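Local coordinates for TAF6 (Antonospora locustae, PDB 4ATG), which is a subunit of the general transcription factor TFIID and probably takes part, through its C-terminal HEAT-repeat domain, in forming the Taf6-Taf9 complex, at residues V62-I67 with R107-D112. Sequence-based numbering, arbitrary orientation.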
loop_
_atom_site.group_PDB
_atom_site.type_symbol
_atom_site.label_atom_id
_atom_site.label_comp_id
_atom_site.label_asym_id
_atom_site.label_seq_id
_atom_site.Cartn_x
_atom_site.Cartn_y
_atom_site.Cartn_z
ATOM N N VAL A 62 -7.076 -12.039 1.250
ATOM C CA VAL A 62 -7.599 -10.986 2.165
ATOM C C VAL A 62 -6.783 -9.721 1.990
ATOM O O VAL A 62 -7.364 -8.646 1.850
ATOM C CB VAL A 62 -7.679 -11.452 3.648
ATOM C CG1 VAL A 62 -8.120 -10.318 4.582
ATOM C CG2 VAL A 62 -8.621 -12.650 3.792
ATOM N N LEU A 63 -5.448 -9.848 1.884
ATOM C CA LEU A 63 -4.583 -8.665 1.699
ATOM C C LEU A 63 -4.922 -7.946 0.405
ATOM O O LEU A 63 -5.003 -6.715 0.385
ATOM C CB LEU A 63 -3.094 -9.057 1.705
ATOM C CG LEU A 63 -2.515 -9.576 3.039
ATOM C CD1 LEU A 63 -1.094 -9.985 2.868
ATOM C CD2 LEU A 63 -2.585 -8.542 4.127
ATOM N N LYS A 64 -5.166 -8.713 -0.676
ATOM C CA LYS A 64 -5.547 -8.114 -1.963
ATOM C C LYS A 64 -6.866 -7.360 -1.877
ATOM O O LYS A 64 -6.979 -6.274 -2.453
ATOM C CB LYS A 64 -5.618 -9.166 -3.067
ATOM C CG LYS A 64 -4.251 -9.696 -3.456
ATOM C CD LYS A 64 -4.407 -10.740 -4.554
ATOM C CE LYS A 64 -3.145 -11.550 -4.730
ATOM N NZ LYS A 64 -3.376 -12.694 -5.643
ATOM N N THR A 65 -7.853 -7.908 -1.146
ATOM C CA THR A 65 -9.147 -7.232 -0.913
ATOM C C THR A 65 -8.937 -5.936 -0.140
ATOM O O THR A 65 -9.535 -4.936 -0.502
ATOM C CB THR A 65 -10.131 -8.177 -0.185
ATOM O OG1 THR A 65 -10.323 -9.314 -1.022
ATOM C CG2 THR A 65 -11.503 -7.544 0.056
ATOM N N CYS A 66 -8.074 -5.942 0.895
ATOM C CA CYS A 66 -7.786 -4.739 1.711
ATOM C C CYS A 66 -7.193 -3.630 0.873
ATOM O O CYS A 66 -7.629 -2.488 0.967
ATOM C CB CYS A 66 -6.882 -5.096 2.878
ATOM S SG CYS A 66 -7.698 -6.116 4.132
ATOM N N ILE A 67 -6.232 -3.981 0.014
ATOM C CA ILE A 67 -5.578 -3.019 -0.885
ATOM C C ILE A 67 -6.613 -2.435 -1.843
ATOM O O ILE A 67 -6.620 -1.228 -2.081
ATOM C CB ILE A 67 -4.401 -3.737 -1.615
ATOM C CG1 ILE A 67 -3.286 -4.107 -0.600
ATOM C CG2 ILE A 67 -3.833 -2.850 -2.756
ATOM C CD1 ILE A 67 -2.322 -5.304 -1.118
ATOM N N ARG A 107 2.726 -7.616 -2.697
ATOM C CA ARG A 107 3.699 -6.534 -2.589
ATOM C C ARG A 107 3.596 -5.598 -3.784
ATOM O O ARG A 107 3.575 -4.383 -3.609
ATOM C CB ARG A 107 5.114 -7.093 -2.502
ATOM C CG ARG A 107 5.338 -7.986 -1.288
ATOM C CD ARG A 107 6.766 -8.507 -1.263
ATOM N NE ARG A 107 6.967 -9.460 -0.169
ATOM C CZ ARG A 107 7.206 -9.126 1.094
ATOM N NH1 ARG A 107 7.299 -7.853 1.448
ATOM N NH2 ARG A 107 7.348 -10.063 2.015
ATOM N N LYS A 108 3.529 -6.164 -4.982
ATOM C CA LYS A 108 3.434 -5.382 -6.211
ATOM C C LYS A 108 2.109 -4.643 -6.299
ATOM O O LYS A 108 2.098 -3.481 -6.731
ATOM C CB LYS A 108 3.607 -6.278 -7.434
ATOM C CG LYS A 108 5.024 -6.816 -7.573
ATOM C CD LYS A 108 5.074 -7.783 -8.741
ATOM C CE LYS A 108 6.480 -8.188 -9.030
ATOM N NZ LYS A 108 6.519 -9.404 -9.884
ATOM N N MET A 109 0.989 -5.313 -5.923
ATOM C CA MET A 109 -0.346 -4.704 -5.984
ATOM C C MET A 109 -0.399 -3.486 -5.067
ATOM O O MET A 109 -0.886 -2.435 -5.471
ATOM C CB MET A 109 -1.424 -5.709 -5.562
ATOM C CG MET A 109 -2.812 -5.139 -5.637
ATOM S SD MET A 109 -4.000 -6.247 -4.864
ATOM C CE MET A 109 -5.492 -5.376 -5.168
ATOM N N SER A 110 0.105 -3.640 -3.828
ATOM C CA SER A 110 0.133 -2.522 -2.875
ATOM C C SER A 110 1.045 -1.416 -3.395
ATOM O O SER A 110 0.694 -0.251 -3.284
ATOM C CB SER A 110 0.611 -2.970 -1.504
ATOM O OG SER A 110 0.576 -1.853 -0.626
ATOM N N ALA A 111 2.220 -1.788 -3.994
ATOM C CA ALA A 111 3.182 -0.815 -4.543
ATOM C C ALA A 111 2.525 0.033 -5.644
ATOM O O ALA A 111 2.796 1.234 -5.733
ATOM C CB ALA A 111 4.410 -1.538 -5.106
ATOM N N ASP A 112 1.630 -0.582 -6.454
ATOM C CA ASP A 112 0.885 0.104 -7.506
ATOM C C ASP A 112 -0.013 1.198 -6.923
ATOM O O ASP A 112 -0.159 2.271 -7.525
ATOM C CB ASP A 112 0.046 -0.889 -8.289
ATOM C CG ASP A 112 0.872 -1.879 -9.098
ATOM O OD1 ASP A 112 2.053 -1.564 -9.404
ATOM O OD2 ASP A 112 0.337 -2.958 -9.436
#
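Met109 reaches across from helix 104-121 and lays its thioether over the flank of helix 60-75, between Lys64 and Ile67. Its CG stands opposite the backbone N (chi1 -179°) and the chain runs on extended, which carries the sulfur and methyl toward helix 60-75. The flexible, unbranched chain suits this bridging place: SD lies 3.7 Å from Lys64 CG, the two side chains meeting at about a right angle. Met109 is modelled in two conformers, and this reach holds for one of them.

The buried side of the contact is closely packed. There the branched Ile67 sets both arms against helix 104-121, CG2 against Met109 CG at 3.8 Å and CD1 against Ser110 CB at the same distance. Ser110 is small enough to let the helices approach, and in the conformer described its OG is hydrogen-bonded to Leu92 O in helix 85-97; the side chain of Leu92 also touches Ile67.

The other edge, where Lys64 and Met109 meet, is partly open to solvent. The side chain of Lys64 contributes CB and CG, and its ammonium leads away to a salt bridge with Glu61. The axes of segments 62-67 and 107-112 run 9.9 Å apart and nearly parallel (5°), the side-by-side helix stacking of a HEAT-repeat solenoid, in keeping with the domain's family.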